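Local structure of MNMC2 (3VYW) at residues 218-232 with 253-266. The protein binds S-adenosylmethionine and acts as a tRNA methyltransferase in modification of the wobble uridine, working without the oxidase domain to which such enzymes are usually fused. Sequence-based numbering, arbitrary orientation.
Sequences EKGYWVSYSSSLSVR and KGTVASLKAPVPPM
The Tyr-221 ring stands off the face of the sheet and meets the loop that follows strand 253-258: with CG beside the backbone N (chi1 -74°), it brings its OH to Pro-262 O at 2.6 Å. That carbonyl lies at the ring edge and receives the hydroxyl on a lone pair, while Ala-261 CB approaches CZ obliquely at 3.4 Å and Val-256 CG1 meets CD2. A leucine in place of Tyr-221 would probably leave Pro-262 O without this donor and the loop less firmly held against the sheet. Beside it, Ser-258 OG donates to Gly-220 O from above the carbonyl plane and accepts from Ala-261 N, an ST motif. Strands 220-224 and 253-258 run antiparallel in the mixed sheet of the Rossmann-like methyltransferase fold, with Trp-222/Ala-257 and Ser-224/Thr-255 as hydrogen-bonded pairs. On the face they share, the indole directs the edge at CZ3 to Thr-255 CG2, 3.9 Å away, and its CB packs on Ala-257 CB. Thr-255 OG1 gives its proton to Ser-226 O (2.9 Å), on a lone pair in the carbonyl plane, and accepts from Arg-232 NE at 2.9 Å. The guanidinium is sandwiched between Ser-227 CB, centred 3.8 Å above its plane, and the selenium of Met-266, 3.7 Å from NH1; Glu-270 of helix 268-276 forms a salt bridge with NH1.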
# COMPACT_ATOMS: atom_id res chain seq x y z
N GLU A 218 -0.03 -12.76 14.34
CA GLU A 218 1.10 -13.54 13.91
C GLU A 218 0.78 -14.42 12.77
O GLU A 218 1.60 -14.69 11.97
CB GLU A 218 1.51 -14.46 15.02
CG GLU A 218 2.14 -13.79 16.19
CD GLU A 218 3.11 -14.71 16.84
OE1 GLU A 218 2.76 -15.90 16.94
OE2 GLU A 218 4.20 -14.27 17.21
N LYS A 219 -0.44 -14.92 12.76
CA LYS A 219 -0.88 -15.82 11.73
C LYS A 219 -1.59 -15.07 10.66
O LYS A 219 -2.12 -15.64 9.77
CB LYS A 219 -1.80 -16.88 12.32
CG LYS A 219 -1.12 -17.79 13.30
CD LYS A 219 -0.42 -18.91 12.59
CE LYS A 219 0.22 -19.86 13.57
NZ LYS A 219 1.11 -20.80 12.86
N GLY A 220 -1.63 -13.76 10.81
CA GLY A 220 -2.17 -12.88 9.83
C GLY A 220 -1.26 -12.70 8.64
O GLY A 220 -0.08 -12.89 8.72
N TYR A 221 -1.86 -12.26 7.56
CA TYR A 221 -1.24 -12.04 6.27
C TYR A 221 -1.23 -10.57 5.84
O TYR A 221 -2.17 -9.87 6.00
CB TYR A 221 -1.98 -12.86 5.23
CG TYR A 221 -1.70 -14.32 5.30
CD1 TYR A 221 -2.52 -15.16 6.00
CD2 TYR A 221 -0.61 -14.85 4.70
CE1 TYR A 221 -2.25 -16.49 6.08
CE2 TYR A 221 -0.34 -16.18 4.77
CZ TYR A 221 -1.17 -17.00 5.46
OH TYR A 221 -0.88 -18.32 5.53
N TRP A 222 -0.12 -10.15 5.28
CA TRP A 222 0.03 -8.84 4.75
C TRP A 222 0.05 -8.93 3.27
O TRP A 222 0.81 -9.68 2.74
CB TRP A 222 1.32 -8.28 5.26
CG TRP A 222 1.73 -6.93 4.76
CD1 TRP A 222 1.66 -5.76 5.42
CD2 TRP A 222 2.39 -6.60 3.51
NE1 TRP A 222 2.17 -4.76 4.69
CE2 TRP A 222 2.60 -5.19 3.53
CE3 TRP A 222 2.75 -7.29 2.40
CZ2 TRP A 222 3.19 -4.52 2.49
CZ3 TRP A 222 3.32 -6.61 1.35
CH2 TRP A 222 3.53 -5.26 1.40
N VAL A 223 -0.80 -8.20 2.59
CA VAL A 223 -0.92 -8.31 1.16
C VAL A 223 -0.80 -7.01 0.39
O VAL A 223 -1.26 -5.99 0.82
CB VAL A 223 -2.20 -9.03 0.75
CG1 VAL A 223 -2.20 -10.43 1.25
CG2 VAL A 223 -3.41 -8.32 1.26
N SER A 224 -0.16 -7.07 -0.75
CA SER A 224 -0.10 -5.94 -1.62
C SER A 224 0.04 -6.39 -3.04
O SER A 224 0.51 -7.45 -3.31
CB SER A 224 1.04 -5.03 -1.23
OG SER A 224 1.10 -3.94 -2.06
N TYR A 225 -0.37 -5.55 -3.96
CA TYR A 225 -0.13 -5.72 -5.37
C TYR A 225 1.34 -5.60 -5.71
O TYR A 225 1.77 -6.09 -6.69
CB TYR A 225 -0.95 -4.73 -6.17
CG TYR A 225 -0.48 -3.35 -5.97
CD1 TYR A 225 0.52 -2.84 -6.72
CD2 TYR A 225 -0.99 -2.59 -4.98
CE1 TYR A 225 0.98 -1.60 -6.51
CE2 TYR A 225 -0.53 -1.35 -4.76
CZ TYR A 225 0.45 -0.86 -5.54
OH TYR A 225 0.91 0.38 -5.32
N SER A 226 2.08 -4.88 -4.90
CA SER A 226 3.47 -4.60 -5.13
C SER A 226 4.46 -5.74 -4.89
O SER A 226 4.31 -6.49 -3.99
CB SER A 226 3.86 -3.37 -4.33
OG SER A 226 5.22 -3.19 -4.19
N SER A 227 5.46 -5.84 -5.74
CA SER A 227 6.55 -6.73 -5.55
C SER A 227 7.83 -5.99 -5.46
O SER A 227 8.82 -6.48 -5.86
CB SER A 227 6.61 -7.77 -6.64
OG SER A 227 6.17 -7.25 -7.84
N SER A 228 7.82 -4.80 -4.93
CA SER A 228 9.00 -3.98 -4.84
C SER A 228 10.11 -4.64 -4.06
O SER A 228 9.91 -5.15 -3.02
CB SER A 228 8.64 -2.68 -4.14
OG SER A 228 9.72 -2.02 -3.58
N LEU A 229 11.30 -4.60 -4.59
CA LEU A 229 12.42 -5.19 -3.95
C LEU A 229 12.70 -4.56 -2.64
O LEU A 229 13.04 -5.19 -1.71
CB LEU A 229 13.62 -5.07 -4.84
CG LEU A 229 13.62 -5.98 -6.04
CD1 LEU A 229 14.85 -5.78 -6.85
CD2 LEU A 229 13.54 -7.39 -5.59
N SER A 230 12.56 -3.26 -2.60
CA SER A 230 12.76 -2.53 -1.40
C SER A 230 11.76 -2.91 -0.34
O SER A 230 12.10 -3.12 0.78
CB SER A 230 12.70 -1.05 -1.70
OG SER A 230 12.80 -0.26 -0.56
N VAL A 231 10.52 -3.03 -0.71
CA VAL A 231 9.52 -3.47 0.20
C VAL A 231 9.74 -4.88 0.70
O VAL A 231 9.62 -5.13 1.84
CB VAL A 231 8.14 -3.36 -0.43
CG1 VAL A 231 7.09 -3.73 0.57
CG2 VAL A 231 7.91 -1.97 -0.91
N ARG A 232 10.08 -5.79 -0.16
CA ARG A 232 10.32 -7.14 0.26
C ARG A 232 11.49 -7.30 1.19
O ARG A 232 11.46 -8.10 2.08
CB ARG A 232 10.49 -8.04 -0.92
CG ARG A 232 9.25 -8.20 -1.70
CD ARG A 232 9.45 -9.14 -2.83
NE ARG A 232 8.17 -9.67 -3.20
CZ ARG A 232 7.98 -10.45 -4.24
NH1 ARG A 232 8.98 -10.75 -5.00
NH2 ARG A 232 6.79 -10.90 -4.52
N LYS A 253 3.36 -10.08 -10.23
CA LYS A 253 2.96 -10.77 -9.04
C LYS A 253 2.92 -9.83 -7.88
O LYS A 253 3.53 -8.81 -7.91
CB LYS A 253 3.96 -11.86 -8.72
CG LYS A 253 4.34 -12.72 -9.88
CD LYS A 253 5.38 -13.72 -9.48
CE LYS A 253 4.76 -15.07 -9.18
NZ LYS A 253 5.75 -16.03 -8.64
N GLY A 254 2.18 -10.21 -6.86
CA GLY A 254 2.06 -9.48 -5.63
C GLY A 254 2.86 -10.05 -4.51
O GLY A 254 3.59 -10.95 -4.70
N THR A 255 2.71 -9.50 -3.34
CA THR A 255 3.45 -9.98 -2.23
C THR A 255 2.55 -10.42 -1.13
O THR A 255 1.57 -9.81 -0.86
CB THR A 255 4.46 -8.95 -1.74
OG1 THR A 255 5.45 -8.81 -2.72
CG2 THR A 255 5.14 -9.43 -0.56
N VAL A 256 2.88 -11.54 -0.54
CA VAL A 256 2.16 -12.07 0.59
C VAL A 256 3.12 -12.28 1.71
O VAL A 256 4.15 -12.84 1.53
CB VAL A 256 1.53 -13.39 0.25
CG1 VAL A 256 0.43 -13.70 1.21
CG2 VAL A 256 0.99 -13.38 -1.15
N ALA A 257 2.79 -11.77 2.88
CA ALA A 257 3.67 -11.86 4.01
C ALA A 257 2.98 -12.35 5.26
O ALA A 257 1.84 -12.11 5.48
CB ALA A 257 4.33 -10.54 4.26
N SER A 258 3.69 -13.10 6.07
CA SER A 258 3.21 -13.42 7.38
C SER A 258 4.37 -13.61 8.29
O SER A 258 5.38 -14.07 7.88
CB SER A 258 2.37 -14.67 7.33
OG SER A 258 2.00 -15.05 8.62
N LEU A 259 4.24 -13.22 9.53
CA LEU A 259 5.25 -13.54 10.49
C LEU A 259 5.34 -15.02 10.75
O LEU A 259 6.39 -15.56 10.79
CB LEU A 259 4.92 -12.87 11.79
CG LEU A 259 4.95 -11.39 11.71
CD1 LEU A 259 4.36 -10.82 12.96
CD2 LEU A 259 6.38 -10.96 11.59
N LYS A 260 4.22 -15.66 10.97
CA LYS A 260 4.22 -17.08 11.23
C LYS A 260 3.37 -18.00 10.37
O LYS A 260 3.53 -19.17 10.46
CB LYS A 260 3.95 -17.35 12.69
CG LYS A 260 5.19 -17.68 13.47
CD LYS A 260 5.78 -16.45 14.07
CE LYS A 260 6.65 -16.82 15.24
NZ LYS A 260 8.08 -16.55 15.03
N ALA A 261 2.45 -17.50 9.58
CA ALA A 261 1.70 -18.38 8.69
C ALA A 261 2.44 -18.72 7.41
O ALA A 261 3.43 -18.13 7.12
CB ALA A 261 0.35 -17.81 8.39
N PRO A 262 1.97 -19.69 6.67
CA PRO A 262 2.62 -20.08 5.44
C PRO A 262 2.37 -19.14 4.30
O PRO A 262 1.30 -18.60 4.17
CB PRO A 262 2.01 -21.44 5.13
CG PRO A 262 0.85 -21.56 6.02
CD PRO A 262 1.22 -20.80 7.23
N VAL A 263 3.37 -19.01 3.45
CA VAL A 263 3.30 -18.16 2.31
C VAL A 263 3.74 -18.94 1.11
O VAL A 263 4.56 -19.80 1.22
CB VAL A 263 4.20 -16.94 2.48
CG1 VAL A 263 4.05 -16.38 3.86
CG2 VAL A 263 5.62 -17.29 2.22
N PRO A 264 3.11 -18.65 -0.01
CA PRO A 264 3.43 -19.24 -1.29
C PRO A 264 4.77 -18.74 -1.64
O PRO A 264 5.08 -17.69 -1.21
CB PRO A 264 2.41 -18.62 -2.22
CG PRO A 264 1.92 -17.43 -1.52
CD PRO A 264 1.93 -17.81 -0.09
N PRO A 265 5.56 -19.45 -2.43
CA PRO A 265 6.94 -19.06 -2.64
C PRO A 265 7.46 -18.75 -4.05
O PRO A 265 7.03 -19.16 -5.08
CB PRO A 265 7.69 -20.20 -1.98
CG PRO A 265 6.70 -21.30 -1.85
CD PRO A 265 5.43 -20.89 -2.47
N MSE A 266 8.22 -17.64 -3.64
CA MSE A 266 8.81 -16.91 -4.70
C MSE A 266 9.77 -17.94 -5.37
O MSE A 266 10.14 -18.92 -4.78
CB MSE A 266 9.83 -15.77 -4.25
CG MSE A 266 9.24 -14.93 -3.08
SE MSE A 266 10.35 -13.37 -2.76
CE MSE A 266 11.76 -13.97 -1.72